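Local coordinates for MW1564 protein (Staphylococcus aureus, PDB 3NTV) that probably transfers a methyl group from S-adenosylmethionine to a hydroxyl oxygen of its substrate, as caffeoyl-CoA O-methyltransferases do, at residues A[67-78]-A[138-148]. Residues are numbered along the deposited sequence; the frame is centred on the assembly and turned at random.
Sequences IRMNNVKNILEI and VNDKVYDMIFI
L76 lays its CB over the centre of the Y143 ring, 3.8 Å from the centroid, where strands 74-78 and 143-149 run side by side as the parallel central pair of a Rossmann-like methyltransferase sheet with strand order 3-2-1-4-5-7-6. The opposite ring face carries K141 CB, offset toward the rim, so tyrosine offers two flat surfaces for aliphatic carbons, while its OH donates to V138 O at 2.8 Å and ties the ring to the V138 carbonyl.

Where the pairing begins, D144 turns a carboxylate oxygen back onto the neighbouring backbone. Its CG lies beside its own backbone N (chi1 -57°), which turns OD2 to the other strand. There OD2 accepts from K73 N at 2.8 Å. N74 N reaches the same oxygen from the opposite face of the carboxylate plane. An aspartate is short enough to do this while its own N donates to N74 O. The N74 side chain extends the join: ND2 reaches V142 O at 3.0 Å with the acceptor nearly in the amide plane, and OD1 takes a hydrogen bond from a water that accepts from K141 NZ.

Further along, regular parallel bonds link L76 to M145 and F147. On the face bearing I75, E77 and F147, M145, a methionine present here as selenomethionine, has a long unbranched chain that bends at chi3 (-83°) and crosses I67 at about a right angle, its CE 3.8 Å from I67 CG1. Here the last turns of helix 57-70 pack on the sheet. On the other face, Y162 of helix 155-162 packs on L76. At the far end of the pair, I78 N donates to F147 O, and I78 CG1 lies alongside I148 CG1 at 3.9 Å.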
ATOM      1  N   ILE A  67       6.811   3.077   7.099  1.00 12.48           N
ATOM      2  CA  ILE A  67       7.816   3.579   8.035  1.00 12.08           C
ATOM      3  C   ILE A  67       8.348   2.394   8.873  1.00 14.81           C
ATOM      4  O   ILE A  67       9.554   2.225   9.012  1.00 15.27           O
ATOM      5  CB  ILE A  67       7.204   4.707   8.912  1.00 14.54           C
ATOM      6  CG1 ILE A  67       7.092   6.004   8.107  1.00 13.79           C
ATOM      7  CG2 ILE A  67       8.021   4.939  10.214  1.00 15.11           C
ATOM      8  CD1 ILE A  67       6.094   7.014   8.699  1.00 16.69           C
ATOM      9  N   ARG A  68       7.440   1.554   9.381  1.00 13.22           N
ATOM     10  CA  ARG A  68       7.822   0.373  10.161  1.00 14.93           C
ATOM     11  C   ARG A  68       8.686  -0.608   9.355  1.00 17.82           C
ATOM     12  O   ARG A  68       9.745  -1.010   9.834  1.00 17.80           O
ATOM     13  CB  ARG A  68       6.574  -0.351  10.674  1.00 16.49           C
ATOM     14  CG  ARG A  68       5.776   0.462  11.693  1.00 15.51           C
ATOM     15  CD  ARG A  68       4.625  -0.366  12.254  1.00 13.85           C
ATOM     16  NE  ARG A  68       3.734   0.470  13.053  1.00 18.73           N
ATOM     17  CZ  ARG A  68       2.567   0.962  12.650  1.00 22.27           C
ATOM     18  NH1 ARG A  68       2.058   0.616  11.468  1.00 18.15           N
ATOM     19  NH2 ARG A  68       1.878   1.770  13.440  1.00 20.96           N
HETATM   20  N   MSE A  69       8.244  -0.987   8.135  1.00 14.56           N
HETATM   21  CA  MSE A  69       8.956  -1.944   7.282  1.00 12.03           C
HETATM   22  C   MSE A  69      10.345  -1.475   6.885  1.00 17.77           C
HETATM   23  O   MSE A  69      11.266  -2.281   6.810  1.00 18.70           O
HETATM   24  CB  MSE A  69       8.191  -2.132   5.971  1.00 12.44           C
HETATM   25  CG  MSE A  69       6.905  -2.866   6.100  1.00 16.93           C
HETATM   26 SE   MSE A  69       6.090  -2.754   4.351  0.50 22.22          SE
HETATM   27  CE  MSE A  69       7.459  -3.016   3.322  1.00 17.03           C
ATOM     28  N   ASN A  70      10.476  -0.175   6.578  1.00 15.27           N
ATOM     29  CA  ASN A  70      11.742   0.381   6.110  1.00 15.81           C
ATOM     30  C   ASN A  70      12.614   0.970   7.213  1.00 18.47           C
ATOM     31  O   ASN A  70      13.687   1.504   6.887  1.00 18.97           O
ATOM     32  CB  ASN A  70      11.479   1.459   5.079  1.00 16.91           C
ATOM     33  CG  ASN A  70      10.976   0.909   3.800  1.00 40.44           C
ATOM     34  OD1 ASN A  70      11.732   0.430   2.956  1.00 34.81           O
ATOM     35  ND2 ASN A  70       9.676   0.944   3.669  1.00 26.82           N
ATOM     36  N   ASN A  71      12.159   0.895   8.501  1.00 15.47           N
ATOM     37  CA  ASN A  71      12.865   1.442   9.671  0.60 15.67           C
ATOM     38  C   ASN A  71      13.186   2.911   9.414  1.00 18.81           C
ATOM     39  O   ASN A  71      14.311   3.377   9.645  1.00 18.93           O
ATOM     40  CB  ASN A  71      14.125   0.620  10.014  0.60 16.71           C
ATOM     41  CG  ASN A  71      13.800  -0.754  10.535  0.60 38.90           C
ATOM     42  OD1 ASN A  71      13.264  -0.918  11.636  0.60 36.37           O
ATOM     43  ND2 ASN A  71      14.110  -1.771   9.754  0.60 32.89           N
ATOM     44  N   VAL A  72      12.185   3.640   8.892  1.00 13.55           N
ATOM     45  CA  VAL A  72      12.341   5.054   8.590  1.00 13.13           C
ATOM     46  C   VAL A  72      12.581   5.829   9.867  1.00 17.52           C
ATOM     47  O   VAL A  72      11.856   5.668  10.846  1.00 17.07           O
ATOM     48  CB  VAL A  72      11.077   5.552   7.835  1.00 14.68           C
ATOM     49  CG1 VAL A  72      11.004   7.079   7.782  1.00 14.37           C
ATOM     50  CG2 VAL A  72      11.037   4.968   6.431  1.00 15.07           C
ATOM     51  N   LYS A  73      13.618   6.687   9.847  1.00 15.69           N
ATOM     52  CA  LYS A  73      13.955   7.509  10.992  1.00 15.69           C
ATOM     53  C   LYS A  73      13.788   8.992  10.682  1.00 17.91           C
ATOM     54  O   LYS A  73      13.324   9.722  11.544  1.00 19.09           O
ATOM     55  CB  LYS A  73      15.404   7.236  11.470  1.00 19.24           C
ATOM     56  CG  LYS A  73      15.658   5.781  11.940  1.00 21.33           C
ATOM     57  CD  LYS A  73      14.709   5.329  13.029  1.00 26.12           C
ATOM     58  CE  LYS A  73      14.975   3.885  13.402  1.00 35.48           C
ATOM     59  NZ  LYS A  73      13.946   3.370  14.343  1.00 38.48           N
ATOM     60  N   ASN A  74      14.207   9.445   9.485  1.00 13.74           N
ATOM     61  CA  ASN A  74      14.163  10.870   9.143  1.00 13.64           C
ATOM     62  C   ASN A  74      13.198  11.088   8.019  1.00 15.35           C
ATOM     63  O   ASN A  74      13.380  10.543   6.925  1.00 15.42           O
ATOM     64  CB  ASN A  74      15.562  11.355   8.721  1.00 14.58           C
ATOM     65  CG  ASN A  74      16.566  11.462   9.846  1.00 17.88           C
ATOM     66  OD1 ASN A  74      16.230  11.670  11.019  1.00 18.97           O
ATOM     67  ND2 ASN A  74      17.837  11.483   9.478  1.00 24.94           N
ATOM     68  N   ILE A  75      12.168  11.913   8.277  1.00 12.23           N
ATOM     69  CA  ILE A  75      11.130  12.202   7.283  1.00 11.22           C
ATOM     70  C   ILE A  75      11.140  13.677   6.919  1.00 14.30           C
ATOM     71  O   ILE A  75      11.234  14.523   7.807  1.00 15.11           O
ATOM     72  CB  ILE A  75       9.733  11.786   7.826  1.00 13.58           C
ATOM     73  CG1 ILE A  75       9.711  10.281   8.174  1.00 12.71           C
ATOM     74  CG2 ILE A  75       8.598  12.118   6.855  1.00 13.74           C
ATOM     75  CD1 ILE A  75       8.582   9.891   9.117  1.00 15.45           C
ATOM     76  N   LEU A  76      10.929  13.978   5.630  1.00 12.20           N
ATOM     77  CA  LEU A  76      10.765  15.360   5.161  1.00 12.35           C
ATOM     78  C   LEU A  76       9.381  15.446   4.556  1.00 15.67           C
ATOM     79  O   LEU A  76       9.063  14.668   3.653  1.00 16.26           O
ATOM     80  CB  LEU A  76      11.833  15.723   4.104  1.00 12.71           C
ATOM     81  CG  LEU A  76      11.686  17.121   3.451  1.00 15.42           C
ATOM     82  CD1 LEU A  76      11.848  18.224   4.474  1.00 16.31           C
ATOM     83  CD2 LEU A  76      12.744  17.296   2.352  1.00 17.91           C
ATOM     84  N   GLU A  77       8.555  16.372   5.046  1.00 13.18           N
ATOM     85  CA  GLU A  77       7.198  16.561   4.534  0.50 12.93           C
ATOM     86  C   GLU A  77       7.088  17.936   3.929  1.00 16.53           C
ATOM     87  O   GLU A  77       7.595  18.916   4.498  1.00 15.53           O
ATOM     88  CB  GLU A  77       6.141  16.487   5.643  0.50 14.45           C
ATOM     89  CG  GLU A  77       6.156  15.265   6.531  0.50 18.18           C
ATOM     90  CD  GLU A  77       5.043  15.352   7.558  0.50 28.47           C
ATOM     91  OE1 GLU A  77       4.198  14.436   7.592  0.50 16.65           O
ATOM     92  OE2 GLU A  77       4.967  16.375   8.272  0.50 28.12           O
ATOM     93  N   ILE A  78       6.418  18.021   2.773  1.00 15.35           N
ATOM     94  CA  ILE A  78       6.225  19.315   2.127  1.00 16.53           C
ATOM     95  C   ILE A  78       4.763  19.680   2.340  1.00 21.46           C
ATOM     96  O   ILE A  78       3.865  19.142   1.677  1.00 22.53           O
ATOM     97  CB  ILE A  78       6.637  19.325   0.635  1.00 20.92           C
ATOM     98  CG1 ILE A  78       8.042  18.697   0.368  1.00 23.61           C
ATOM     99  CG2 ILE A  78       6.487  20.745   0.056  1.00 23.12           C
ATOM    100  CD1 ILE A  78       9.231  19.328   1.012  1.00 30.98           C
ATOM    101  N   VAL A 138      16.946  22.668   5.420  1.00 17.62           N
ATOM    102  CA  VAL A 138      16.634  21.250   5.709  1.00 16.48           C
ATOM    103  C   VAL A 138      17.728  20.276   5.298  1.00 20.19           C
ATOM    104  O   VAL A 138      17.586  19.065   5.511  1.00 19.54           O
ATOM    105  CB  VAL A 138      15.259  20.852   5.084  1.00 18.64           C
ATOM    106  CG1 VAL A 138      14.144  21.823   5.487  1.00 18.93           C
ATOM    107  CG2 VAL A 138      15.331  20.699   3.560  1.00 17.94           C
ATOM    108  N   ASN A 139      18.813  20.775   4.692  1.00 19.46           N
ATOM    109  CA  ASN A 139      19.876  19.908   4.201  1.00 18.62           C
ATOM    110  C   ASN A 139      20.915  19.484   5.255  1.00 22.47           C
ATOM    111  O   ASN A 139      22.016  19.075   4.879  1.00 23.33           O
ATOM    112  CB  ASN A 139      20.548  20.526   2.982  1.00 19.90           C
ATOM    113  CG  ASN A 139      21.309  21.801   3.277  1.00 25.03           C
ATOM    114  OD1 ASN A 139      21.158  22.421   4.332  1.00 23.25           O
ATOM    115  ND2 ASN A 139      22.153  22.195   2.340  1.00 27.60           N
ATOM    116  N   ASP A 140      20.560  19.533   6.547  1.00 19.62           N
ATOM    117  CA  ASP A 140      21.422  19.110   7.651  1.00 19.19           C
ATOM    118  C   ASP A 140      21.251  17.598   7.925  1.00 24.14           C
ATOM    119  O   ASP A 140      21.904  17.049   8.801  1.00 24.45           O
ATOM    120  CB  ASP A 140      21.111  19.920   8.925  1.00 21.20           C
ATOM    121  CG  ASP A 140      19.651  19.886   9.376  1.00 32.35           C
ATOM    122  OD1 ASP A 140      18.760  20.036   8.516  1.00 32.77           O
ATOM    123  OD2 ASP A 140      19.406  19.709  10.591  1.00 37.65           O
ATOM    124  N   LYS A 141      20.335  16.945   7.208  1.00 21.07           N
ATOM    125  CA  LYS A 141      20.048  15.531   7.404  1.00 20.23           C
ATOM    126  C   LYS A 141      19.933  14.830   6.081  1.00 22.24           C
ATOM    127  O   LYS A 141      19.653  15.465   5.053  1.00 22.13           O
ATOM    128  CB  LYS A 141      18.685  15.376   8.115  1.00 22.73           C
ATOM    129  CG  LYS A 141      18.693  15.796   9.570  1.00 33.32           C
ATOM    130  CD  LYS A 141      17.289  15.953  10.099  1.00 32.66           C
ATOM    131  CE  LYS A 141      17.265  16.680  11.421  1.00 33.96           C
ATOM    132  NZ  LYS A 141      17.909  15.896  12.510  1.00 37.13           N
ATOM    133  N   VAL A 142      20.087  13.494   6.129  1.00 18.92           N
ATOM    134  CA  VAL A 142      19.821  12.587   5.011  1.00 18.95           C
ATOM    135  C   VAL A 142      18.448  11.984   5.399  1.00 19.26           C
ATOM    136  O   VAL A 142      18.275  11.479   6.516  1.00 18.05           O
ATOM    137  CB  VAL A 142      20.907  11.486   4.828  1.00 23.79           C
ATOM    138  CG1 VAL A 142      20.480  10.458   3.777  1.00 23.61           C
ATOM    139  CG2 VAL A 142      22.244  12.114   4.431  1.00 24.44           C
ATOM    140  N   TYR A 143      17.476  12.117   4.508  1.00 15.35           N
ATOM    141  CA  TYR A 143      16.118  11.619   4.790  1.00 14.25           C
ATOM    142  C   TYR A 143      15.893  10.210   4.263  1.00 16.83           C
ATOM    143  O   TYR A 143      16.522   9.788   3.290  1.00 16.36           O
ATOM    144  CB  TYR A 143      15.054  12.587   4.230  1.00 14.54           C
ATOM    145  CG  TYR A 143      15.133  13.953   4.877  1.00 16.01           C
ATOM    146  CD1 TYR A 143      14.517  14.203   6.105  1.00 16.36           C
ATOM    147  CD2 TYR A 143      15.872  14.977   4.293  1.00 17.47           C
ATOM    148  CE1 TYR A 143      14.687  15.426   6.763  1.00 16.28           C
ATOM    149  CE2 TYR A 143      16.020  16.213   4.925  1.00 17.97           C
ATOM    150  CZ  TYR A 143      15.443  16.426   6.168  1.00 19.51           C
ATOM    151  OH  TYR A 143      15.580  17.652   6.777  1.00 18.37           O
ATOM    152  N   ASP A 144      15.020   9.465   4.962  1.00 14.47           N
ATOM    153  CA  ASP A 144      14.626   8.106   4.590  1.00 13.88           C
ATOM    154  C   ASP A 144      13.317   8.107   3.805  1.00 15.43           C
ATOM    155  O   ASP A 144      13.031   7.136   3.110  1.00 14.55           O
ATOM    156  CB  ASP A 144      14.442   7.262   5.843  1.00 15.17           C
ATOM    157  CG  ASP A 144      15.688   7.216   6.704  1.00 20.74           C
ATOM    158  OD1 ASP A 144      16.800   7.117   6.131  1.00 20.68           O
ATOM    159  OD2 ASP A 144      15.559   7.345   7.937  1.00 18.82           O
HETATM  160  N   MSE A 145      12.543   9.200   3.905  1.00 11.88           N
HETATM  161  CA  MSE A 145      11.238   9.354   3.239  1.00 11.60           C
HETATM  162  C   MSE A 145      10.957  10.847   3.023  1.00 13.38           C
HETATM  163  O   MSE A 145      11.258  11.677   3.889  1.00 12.05           O
HETATM  164  CB  MSE A 145      10.116   8.729   4.132  1.00 13.77           C
HETATM  165  CG  MSE A 145       8.695   8.969   3.619  1.00 19.50           C
HETATM  166 SE   MSE A 145       7.409   8.293   4.927  0.70 25.77          SE
HETATM  167  CE  MSE A 145       7.420   6.434   4.396  1.00 22.56           C
ATOM    168  N   ILE A 146      10.386  11.159   1.849  1.00 11.69           N
ATOM    169  CA  ILE A 146       9.905  12.486   1.494  1.00 12.09           C
ATOM    170  C   ILE A 146       8.398  12.314   1.242  1.00 14.89           C
ATOM    171  O   ILE A 146       7.988  11.397   0.514  1.00 14.52           O
ATOM    172  CB  ILE A 146      10.665  13.097   0.287  1.00 15.88           C
ATOM    173  CG1 ILE A 146      12.162  13.326   0.658  1.00 16.49           C
ATOM    174  CG2 ILE A 146       9.995  14.433  -0.129  1.00 17.81           C
ATOM    175  CD1 ILE A 146      13.082  13.803  -0.473  1.00 17.23           C
ATOM    176  N   PHE A 147       7.586  13.202   1.818  1.00 12.73           N
ATOM    177  CA  PHE A 147       6.122  13.146   1.646  1.00 12.45           C
ATOM    178  C   PHE A 147       5.630  14.406   0.967  1.00 15.29           C
ATOM    179  O   PHE A 147       5.807  15.504   1.490  1.00 16.39           O
ATOM    180  CB  PHE A 147       5.466  12.917   3.013  1.00 14.38           C
ATOM    181  CG  PHE A 147       3.963  12.705   3.049  1.00 14.85           C
ATOM    182  CD1 PHE A 147       3.308  12.057   2.005  1.00 15.45           C
ATOM    183  CD2 PHE A 147       3.228  13.050   4.176  1.00 16.77           C
ATOM    184  CE1 PHE A 147       1.927  11.815   2.056  1.00 16.79           C
ATOM    185  CE2 PHE A 147       1.849  12.789   4.237  1.00 18.50           C
ATOM    186  CZ  PHE A 147       1.212  12.167   3.175  1.00 16.09           C
ATOM    187  N   ILE A 148       5.090  14.260  -0.247  1.00 14.11           N
ATOM    188  CA  ILE A 148       4.624  15.390  -1.079  1.00 15.48           C
ATOM    189  C   ILE A 148       3.161  15.205  -1.509  1.00 17.82           C
ATOM    190  O   ILE A 148       2.681  14.081  -1.590  1.00 17.81           O
ATOM    191  CB  ILE A 148       5.548  15.443  -2.347  1.00 20.90           C
ATOM    192  CG1 ILE A 148       6.992  15.809  -1.987  1.00 23.20           C
ATOM    193  CG2 ILE A 148       5.037  16.410  -3.433  1.00 25.23           C
ATOM    194  CD1 ILE A 148       8.007  15.380  -3.181  1.00 35.14           C
TER
HETATM  195  O   HOH W   1      17.504  13.231  12.747  1.00 41.30           O